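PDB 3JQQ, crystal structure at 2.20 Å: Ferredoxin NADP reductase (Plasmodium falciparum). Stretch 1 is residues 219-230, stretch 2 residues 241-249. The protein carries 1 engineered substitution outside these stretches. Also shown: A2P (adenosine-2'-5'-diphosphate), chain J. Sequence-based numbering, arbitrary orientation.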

ATOM      1  N   ASN B 219     -13.411  -2.671  11.671  1.00 20.99           N
ATOM      2  CA  ASN B 219     -14.425  -2.831  12.706  1.00 20.95           C
ATOM      3  C   ASN B 219     -13.908  -3.736  13.825  1.00 21.06           C
ATOM      4  O   ASN B 219     -12.753  -4.160  13.800  1.00 21.17           O
ATOM      5  N   GLU B 220     -14.759  -4.028  14.807  1.00 21.18           N
ATOM      6  CA  GLU B 220     -14.366  -4.865  15.943  1.00 21.24           C
ATOM      7  C   GLU B 220     -13.834  -6.239  15.523  1.00 20.76           C
ATOM      8  O   GLU B 220     -12.884  -6.754  16.114  1.00 20.55           O
ATOM      9  N   ASP B 221     -14.459  -6.836  14.513  1.00 20.29           N
ATOM     10  CA  ASP B 221     -14.069  -8.168  14.064  1.00 19.89           C
ATOM     11  C   ASP B 221     -12.755  -8.154  13.288  1.00 19.42           C
ATOM     12  O   ASP B 221     -12.233  -9.206  12.921  1.00 19.31           O
ATOM     13  N   SER B 222     -12.223  -6.959  13.047  1.00 18.84           N
ATOM     14  CA  SER B 222     -10.984  -6.817  12.289  1.00 18.29           C
ATOM     15  C   SER B 222      -9.772  -6.584  13.186  1.00 17.97           C
ATOM     16  O   SER B 222      -8.647  -6.513  12.703  1.00 17.81           O
ATOM     17  N   ILE B 223     -10.005  -6.472  14.492  1.00 17.56           N
ATOM     18  CA  ILE B 223      -8.908  -6.328  15.440  1.00 17.27           C
ATOM     19  C   ILE B 223      -8.054  -7.589  15.440  1.00 17.18           C
ATOM     20  O   ILE B 223      -8.535  -8.681  15.751  1.00 17.01           O
ATOM     21  N   LEU B 224      -6.795  -7.442  15.076  1.00 17.07           N
ATOM     22  CA  LEU B 224      -5.870  -8.559  15.081  1.00 17.35           C
ATOM     23  C   LEU B 224      -5.330  -8.771  16.493  1.00 17.65           C
ATOM     24  O   LEU B 224      -5.002  -7.811  17.189  1.00 17.48           O
ATOM     25  N   TYR B 225      -5.254 -10.026  16.913  1.00 18.27           N
ATOM     26  CA  TYR B 225      -4.757 -10.376  18.245  1.00 18.91           C
ATOM     27  C   TYR B 225      -5.621  -9.780  19.363  1.00 19.28           C
ATOM     28  O   TYR B 225      -5.115  -9.329  20.390  1.00 19.31           O
ATOM     29  N   LEU B 226      -6.932  -9.807  19.146  1.00 19.94           N
ATOM     30  CA  LEU B 226      -7.923  -9.329  20.109  1.00 20.61           C
ATOM     31  C   LEU B 226      -7.873 -10.116  21.421  1.00 21.01           C
ATOM     32  O   LEU B 226      -8.108  -9.559  22.496  1.00 21.06           O
ATOM     33  N   ASN B 227      -7.571 -11.409  21.329  1.00 21.49           N
ATOM     34  CA  ASN B 227      -7.444 -12.259  22.512  1.00 21.93           C
ATOM     35  C   ASN B 227      -6.380 -11.733  23.461  1.00 22.58           C
ATOM     36  O   ASN B 227      -6.639 -11.491  24.642  1.00 22.57           O
ATOM     37  N   GLU B 228      -5.171 -11.578  22.930  1.00 23.33           N
ATOM     38  CA  GLU B 228      -4.048 -11.063  23.696  1.00 24.04           C
ATOM     39  C   GLU B 228      -4.327  -9.650  24.198  1.00 24.47           C
ATOM     40  O   GLU B 228      -4.132  -9.352  25.375  1.00 24.47           O
ATOM     41  N   LEU B 229      -4.783  -8.784  23.298  1.00 25.17           N
ATOM     42  CA  LEU B 229      -5.049  -7.395  23.647  1.00 25.91           C
ATOM     43  C   LEU B 229      -6.057  -7.280  24.781  1.00 26.62           C
ATOM     44  O   LEU B 229      -5.895  -6.462  25.688  1.00 26.71           O
ATOM     45  N   GLU B 230      -7.100  -8.102  24.730  1.00 27.56           N
ATOM     46  CA  GLU B 230      -8.098  -8.117  25.791  1.00 28.58           C
ATOM     47  C   GLU B 230      -7.535  -8.726  27.071  1.00 29.11           C
ATOM     48  O   GLU B 230      -7.918  -8.337  28.172  1.00 28.98           O
ATOM     49  N   ASN B 241      -3.728   1.093  28.076  1.00 36.28           N
ATOM     50  CA  ASN B 241      -4.959   1.739  27.638  1.00 35.71           C
ATOM     51  C   ASN B 241      -5.052   1.689  26.114  1.00 35.23           C
ATOM     52  O   ASN B 241      -4.199   2.238  25.415  1.00 35.24           O
ATOM     53  N   ILE B 242      -6.084   1.024  25.602  1.00 34.53           N
ATOM     54  CA  ILE B 242      -6.224   0.822  24.162  1.00 33.89           C
ATOM     55  C   ILE B 242      -7.351   1.650  23.559  1.00 33.50           C
ATOM     56  O   ILE B 242      -8.503   1.536  23.973  1.00 33.38           O
ATOM     57  N   HIS B 243      -7.015   2.472  22.570  1.00 33.04           N
ATOM     58  CA  HIS B 243      -8.016   3.238  21.839  1.00 32.57           C
ATOM     59  C   HIS B 243      -8.193   2.681  20.425  1.00 32.06           C
ATOM     60  O   HIS B 243      -7.254   2.681  19.627  1.00 32.03           O
ATOM     61  N   TYR B 244      -9.399   2.205  20.125  1.00 31.33           N
ATOM     62  CA  TYR B 244      -9.708   1.641  18.812  1.00 30.54           C
ATOM     63  C   TYR B 244     -10.387   2.662  17.907  1.00 29.99           C
ATOM     64  O   TYR B 244     -11.341   3.326  18.312  1.00 29.99           O
ATOM     65  N   VAL B 245      -9.902   2.774  16.675  1.00 29.20           N
ATOM     66  CA  VAL B 245     -10.506   3.670  15.697  1.00 28.34           C
ATOM     67  C   VAL B 245     -11.012   2.866  14.506  1.00 27.84           C
ATOM     68  O   VAL B 245     -10.223   2.392  13.687  1.00 27.58           O
ATOM     69  N   PHE B 246     -12.330   2.715  14.413  1.00 27.20           N
ATOM     70  CA  PHE B 246     -12.926   1.882  13.376  1.00 26.76           C
ATOM     71  C   PHE B 246     -13.300   2.697  12.137  1.00 26.85           C
ATOM     72  O   PHE B 246     -14.019   3.691  12.228  1.00 26.76           O
ATOM     73  N   SER B 247     -12.815   2.268  10.976  1.00 26.97           N
ATOM     74  CA  SER B 247     -13.053   3.021   9.749  1.00 27.25           C
ATOM     75  C   SER B 247     -14.464   2.839   9.184  1.00 27.73           C
ATOM     76  O   SER B 247     -14.906   3.647   8.369  1.00 27.70           O
ATOM     77  N   TYR B 248     -15.176   1.799   9.615  1.00 28.41           N
ATOM     78  CA  TYR B 248     -16.540   1.581   9.127  1.00 29.22           C
ATOM     79  C   TYR B 248     -17.465   2.715   9.572  1.00 29.66           C
ATOM     80  O   TYR B 248     -18.360   3.118   8.835  1.00 29.70           O
ATOM     81  N   LYS B 249     -17.237   3.226  10.779  1.00 30.34           N
ATOM     82  CA  LYS B 249     -17.985   4.376  11.279  1.00 31.02           C
ATOM     83  C   LYS B 249     -17.766   5.597  10.393  1.00 31.14           C
ATOM     84  O   LYS B 249     -18.414   5.747   9.358  1.00 31.40           O
TER

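The rule of this contact is set by the strand. Along 241-246 the side chains alternate, and every second one, Ile-242, Tyr-244 and Phe-246, directs its CA-to-CB bond toward stretch 1, while Asn-241, His-243 and Val-245 stay out of its reach. All three inward residues adopt chi1 m, at -57°, -67° and -56°, so the strand presents a row of similarly launched groups. No hydrogen bond crosses between the stretches; shape and apolar surface make the fit, burying 434 Å² in all.

Helix 226-230 runs at 137° to the strand, with the axes 11.1 Å apart at closest, a gap wide enough for side chains from both partners. Leu-229, pointing toward the strand in the common leucine rotamer m,t (chi1 -73°, chi2 172°), meets Ile-242, also m,t. The extended chi2 of Ile-242 carries CD1 outward until it lies 4.0 Å from Leu-229 CD2 and 3.7 Å from the backbone atom Leu-229 O.

Tyr-244 reaches farther along the same gap. With chi2 at 113°, its ring offers a face to Ile-223, which points toward the strand from the loop before the helix. Ile-223 is again m,t, and its CD1 sits 3.8 Å from the centroid of the Tyr-244 ring, only 16° off the normal: a CH-pi contact over the face. The same methyl lies at the edge of the Phe-246 ring, 4.1 Å from Phe-246 CE1, so one extended isoleucine serves two aromatics. At the far end of Tyr-244, Leu-229 CD1 comes to the ring edge, 3.8 Å from Tyr-244 OH. Leu-226 starts sideways, but its less usual conformation, chi1 t at -156° and chi2 off-well at -106°, brings CD2 within 3.7 Å of Tyr-244 OH. The phenol tip thus rests among leucine methyls.

Phe-246 packs against backbone as well as side chains. Here the chains draw close, with the CA atoms of Asn-219 and Phe-246 5.0 Å apart, and the ring slides under the start of the 3-10 segment: Asn-219 C is 3.5 Å from Phe-246 CD1, and Glu-220 N lies over one ring face, 3.6 Å from Phe-246 CE1. Glu-220 leaves its backbone sideways, then bends through chi1 m and chi2 p (86°), placing CG 3.7 Å from Phe-246 CZ. The aliphatic part of Glu-220 thus packs against the Phe-246 ring, while Glu-220 OE1 lies 4.1 Å from Tyr-248 CE2.

Tyr-248 points toward stretch 1 with an off-well chi1 of 92°, and its CD2 lies 3.7 Å from Asn-219 CB. Asn-219, in chi1 p, turns its amide oxygen back to its own stretch, while ND2 is hydrogen-bonded elsewhere in the structure: OD1 accepts a 2.8 Å hydrogen bond from Ser-222 OG, bracing the turn as Ser-222 N donates to Asn-219 O at 2.9 Å.

Beyond the strand, Ser-247 serves the ligand instead. Its chi1 p hydroxyl accepts a hydrogen bond from the adenosine-2'-5'-diphosphate, O3' to Ser-247 OG, at 2.8 Å, and OG also lies 2.7 Å from the phosphate oxygen O3P.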

ATOM      1  CB  ASN B 219     -15.726  -3.383  12.113  1.00 20.76           C
ATOM      2  CG  ASN B 219     -15.541  -4.738  11.456  1.00 20.43           C
ATOM      3  OD1 ASN B 219     -14.511  -5.385  11.632  1.00 20.62           O
ATOM      4  ND2 ASN B 219     -16.537  -5.172  10.695  1.00 19.88           N
ATOM      5  CB  GLU B 220     -15.536  -5.047  16.916  1.00 21.62           C
ATOM      6  CG  GLU B 220     -16.060  -3.759  17.543  1.00 23.30           C
ATOM      7  CD  GLU B 220     -17.107  -3.065  16.686  1.00 25.94           C
ATOM      8  OE1 GLU B 220     -17.166  -3.344  15.466  1.00 26.20           O
ATOM      9  OE2 GLU B 220     -17.870  -2.237  17.235  1.00 27.11           O
ATOM     10  CB  ASP B 221     -15.176  -8.801  13.216  1.00 20.11           C
ATOM     11  CG  ASP B 221     -16.313  -9.358  14.057  1.00 20.70           C
ATOM     12  OD1 ASP B 221     -16.427  -8.982  15.246  1.00 21.44           O
ATOM     13  OD2 ASP B 221     -17.097 -10.172  13.525  1.00 21.46           O
ATOM     14  CB  SER B 222     -11.107  -5.693  11.257  1.00 18.33           C
ATOM     15  OG  SER B 222     -12.121  -5.983  10.307  1.00 18.07           O
ATOM     16  CB  ILE B 223      -9.410  -6.065  16.872  1.00 17.34           C
ATOM     17  CG1 ILE B 223     -10.282  -4.811  16.911  1.00 17.05           C
ATOM     18  CG2 ILE B 223      -8.237  -5.931  17.832  1.00 17.39           C
ATOM     19  CD1 ILE B 223     -11.014  -4.628  18.218  1.00 17.74           C
ATOM     20  CB  LEU B 224      -4.738  -8.307  14.086  1.00 17.04           C
ATOM     21  CG  LEU B 224      -5.258  -7.998  12.677  1.00 16.92           C
ATOM     22  CD1 LEU B 224      -4.120  -7.716  11.708  1.00 15.67           C
ATOM     23  CD2 LEU B 224      -6.132  -9.137  12.169  1.00 16.34           C
ATOM     24  CB  TYR B 225      -3.287  -9.989  18.399  1.00 18.93           C
ATOM     25  CG  TYR B 225      -2.369 -10.754  17.463  1.00 19.52           C
ATOM     26  CD1 TYR B 225      -2.130 -12.106  17.646  1.00 19.99           C
ATOM     27  CD2 TYR B 225      -1.744 -10.121  16.394  1.00 19.57           C
ATOM     28  CE1 TYR B 225      -1.300 -12.812  16.792  1.00 20.54           C
ATOM     29  CE2 TYR B 225      -0.912 -10.820  15.536  1.00 19.84           C
ATOM     30  CZ  TYR B 225      -0.696 -12.168  15.741  1.00 20.12           C
ATOM     31  OH  TYR B 225       0.125 -12.872  14.892  1.00 20.22           O
ATOM     32  CB  LEU B 226      -9.321  -9.420  19.486  1.00 20.57           C
ATOM     33  CG  LEU B 226     -10.461  -8.521  19.985  1.00 20.93           C
ATOM     34  CD1 LEU B 226     -11.462  -9.291  20.832  1.00 21.15           C
ATOM     35  CD2 LEU B 226      -9.935  -7.285  20.722  1.00 20.63           C
ATOM     36  CB  ASN B 227      -7.080 -13.693  22.117  1.00 21.68           C
ATOM     37  CG  ASN B 227      -8.226 -14.431  21.464  1.00 20.75           C
ATOM     38  OD1 ASN B 227      -9.364 -13.970  21.474  1.00 20.17           O
ATOM     39  ND2 ASN B 227      -7.930 -15.592  20.897  1.00 19.51           N
ATOM     40  CB  GLU B 228      -2.775 -11.071  22.848  1.00 24.08           C
ATOM     41  CG  GLU B 228      -2.250 -12.459  22.511  1.00 24.62           C
ATOM     42  CD  GLU B 228      -3.010 -13.120  21.377  1.00 25.47           C
ATOM     43  OE1 GLU B 228      -2.657 -14.266  21.023  1.00 25.91           O
ATOM     44  OE2 GLU B 228      -3.954 -12.499  20.841  1.00 25.59           O
ATOM     45  CB  LEU B 229      -5.523  -6.599  22.424  1.00 25.77           C
ATOM     46  CG  LEU B 229      -4.476  -6.246  21.360  1.00 25.53           C
ATOM     47  CD1 LEU B 229      -5.139  -5.645  20.124  1.00 25.13           C
ATOM     48  CD2 LEU B 229      -3.421  -5.300  21.920  1.00 24.51           C
ATOM     49  CB  GLU B 230      -9.362  -8.858  25.347  1.00 28.68           C
ATOM     50  CG  GLU B 230     -10.276  -8.018  24.469  1.00 29.74           C
ATOM     51  CD  GLU B 230     -11.541  -8.750  24.062  1.00 31.37           C
ATOM     52  OE1 GLU B 230     -11.497  -9.992  23.931  1.00 31.95           O
ATOM     53  OE2 GLU B 230     -12.578  -8.079  23.865  1.00 32.13           O
ATOM     54  CB  ASN B 241      -5.001   3.191  28.125  1.00 35.77           C
ATOM     55  CG  ASN B 241      -6.343   3.855  27.882  1.00 35.84           C
ATOM     56  OD1 ASN B 241      -7.385   3.201  27.894  1.00 36.03           O
ATOM     57  ND2 ASN B 241      -6.326   5.170  27.669  1.00 36.06           N
ATOM     58  CB  ILE B 242      -6.502  -0.653  23.823  1.00 33.93           C
ATOM     59  CG1 ILE B 242      -5.396  -1.554  24.378  1.00 33.77           C
ATOM     60  CG2 ILE B 242      -6.652  -0.833  22.319  1.00 33.88           C
ATOM     61  CD1 ILE B 242      -5.736  -3.034  24.325  1.00 33.55           C
ATOM     62  CB  HIS B 243      -7.632   4.721  21.786  1.00 32.75           C
ATOM     63  CG  HIS B 243      -7.507   5.363  23.134  1.00 33.16           C
ATOM     64  ND1 HIS B 243      -8.583   5.536  23.979  1.00 33.61           N
ATOM     65  CD2 HIS B 243      -6.436   5.886  23.779  1.00 33.71           C
ATOM     66  CE1 HIS B 243      -8.183   6.135  25.091  1.00 33.80           C
ATOM     67  NE2 HIS B 243      -6.880   6.353  24.992  1.00 33.72           N
ATOM     68  CB  TYR B 244     -10.621   0.418  18.949  1.00 30.51           C
ATOM     69  CG  TYR B 244      -9.992  -0.773  19.630  1.00 30.13           C
ATOM     70  CD1 TYR B 244     -10.451  -1.210  20.868  1.00 30.16           C
ATOM     71  CD2 TYR B 244      -8.951  -1.469  19.035  1.00 29.79           C
ATOM     72  CE1 TYR B 244      -9.886  -2.304  21.494  1.00 29.78           C
ATOM     73  CE2 TYR B 244      -8.377  -2.562  19.653  1.00 29.75           C
ATOM     74  CZ  TYR B 244      -8.849  -2.976  20.882  1.00 29.92           C
ATOM     75  OH  TYR B 244      -8.279  -4.065  21.499  1.00 29.55           O
ATOM     76  CB  VAL B 245      -9.503   4.726  15.204  1.00 28.40           C
ATOM     77  CG1 VAL B 245     -10.213   5.776  14.364  1.00 28.09           C
ATOM     78  CG2 VAL B 245      -8.787   5.368  16.382  1.00 28.35           C
ATOM     79  CB  PHE B 246     -14.147   1.133  13.922  1.00 26.51           C
ATOM     80  CG  PHE B 246     -13.856   0.298  15.144  1.00 25.58           C
ATOM     81  CD1 PHE B 246     -12.891  -0.697  15.109  1.00 24.81           C
ATOM     82  CD2 PHE B 246     -14.557   0.500  16.322  1.00 24.62           C
ATOM     83  CE1 PHE B 246     -12.624  -1.465  16.230  1.00 24.29           C
ATOM     84  CE2 PHE B 246     -14.295  -0.265  17.445  1.00 24.08           C
ATOM     85  CZ  PHE B 246     -13.328  -1.247  17.398  1.00 24.01           C
ATOM     86  CB  SER B 247     -11.987   2.714   8.687  1.00 27.13           C
ATOM     87  OG  SER B 247     -11.934   1.334   8.371  1.00 26.63           O
ATOM     88  CB  TYR B 248     -17.094   0.218   9.566  1.00 29.26           C
ATOM     89  CG  TYR B 248     -17.858   0.250  10.866  1.00 29.81           C
ATOM     90  CD1 TYR B 248     -19.225   0.504  10.883  1.00 30.30           C
ATOM     91  CD2 TYR B 248     -17.219   0.022  12.076  1.00 30.22           C
ATOM     92  CE1 TYR B 248     -19.930   0.531  12.071  1.00 30.77           C
ATOM     93  CE2 TYR B 248     -17.915   0.046  13.267  1.00 30.65           C
ATOM     94  CZ  TYR B 248     -19.269   0.302  13.260  1.00 31.00           C
ATOM     95  OH  TYR B 248     -19.961   0.326  14.449  1.00 31.09           O
ATOM     96  CB  LYS B 249     -17.575   4.700  12.717  1.00 31.24           C
ATOM     97  CG  LYS B 249     -18.210   3.798  13.762  1.00 32.03           C
ATOM     98  CD  LYS B 249     -17.571   4.004  15.124  1.00 33.40           C
ATOM     99  CE  LYS B 249     -18.173   3.062  16.156  1.00 34.36           C
ATOM    100  NZ  LYS B 249     -17.360   3.008  17.405  1.00 34.94           N
TER
HETATM  101  P1  A2P J 416     -10.293   1.851   5.331  1.00 20.52           P
HETATM  102  O1P A2P J 416     -10.749   3.241   4.959  1.00 20.75           O
HETATM  103  O2P A2P J 416      -9.308   1.248   4.358  1.00 20.83           O
HETATM  104  O3P A2P J 416     -11.411   0.926   5.749  1.00 20.93           O
HETATM  105  P2  A2P J 416      -5.664  -2.335   5.966  1.00 24.29           P
HETATM  106  O4P A2P J 416      -4.414  -2.692   6.733  1.00 24.71           O
HETATM  107  O5P A2P J 416      -5.418  -1.854   4.554  1.00 24.42           O
HETATM  108  O6P A2P J 416      -6.780  -3.342   6.106  1.00 24.38           O
HETATM  109  O5' A2P J 416      -6.223  -1.029   6.724  1.00 23.46           O
HETATM  110  C5' A2P J 416      -6.145  -0.939   8.145  1.00 21.96           C
HETATM  111  C4' A2P J 416      -6.962   0.255   8.621  1.00 21.13           C
HETATM  112  O4' A2P J 416      -6.291   1.472   8.274  1.00 20.79           O
HETATM  113  C3' A2P J 416      -8.327   0.299   7.949  1.00 20.57           C
HETATM  114  O3' A2P J 416      -9.301   0.665   8.932  1.00 20.74           O
HETATM  115  C2' A2P J 416      -8.214   1.407   6.924  1.00 20.30           C
HETATM  116  O2' A2P J 416      -9.456   2.065   6.690  1.00 20.19           O
HETATM  117  C1' A2P J 416      -7.257   2.330   7.659  1.00 20.25           C
HETATM  118  N9  A2P J 416      -6.699   3.383   6.773  1.00 19.64           N
HETATM  119  C8  A2P J 416      -6.865   3.482   5.439  1.00 19.42           C
HETATM  120  N7  A2P J 416      -6.238   4.584   4.952  1.00 18.87           N
HETATM  121  C5  A2P J 416      -5.665   5.215   5.997  1.00 19.12           C
HETATM  122  C6  A2P J 416      -4.851   6.438   6.198  1.00 19.09           C
HETATM  123  N6  A2P J 416      -4.511   7.232   5.157  1.00 18.95           N
HETATM  124  N1  A2P J 416      -4.455   6.736   7.457  1.00 19.26           N
HETATM  125  C2  A2P J 416      -4.779   5.959   8.505  1.00 18.98           C
HETATM  126  N3  A2P J 416      -5.514   4.838   8.394  1.00 19.43           N
HETATM  127  C4  A2P J 416      -5.978   4.423   7.192  1.00 19.21           C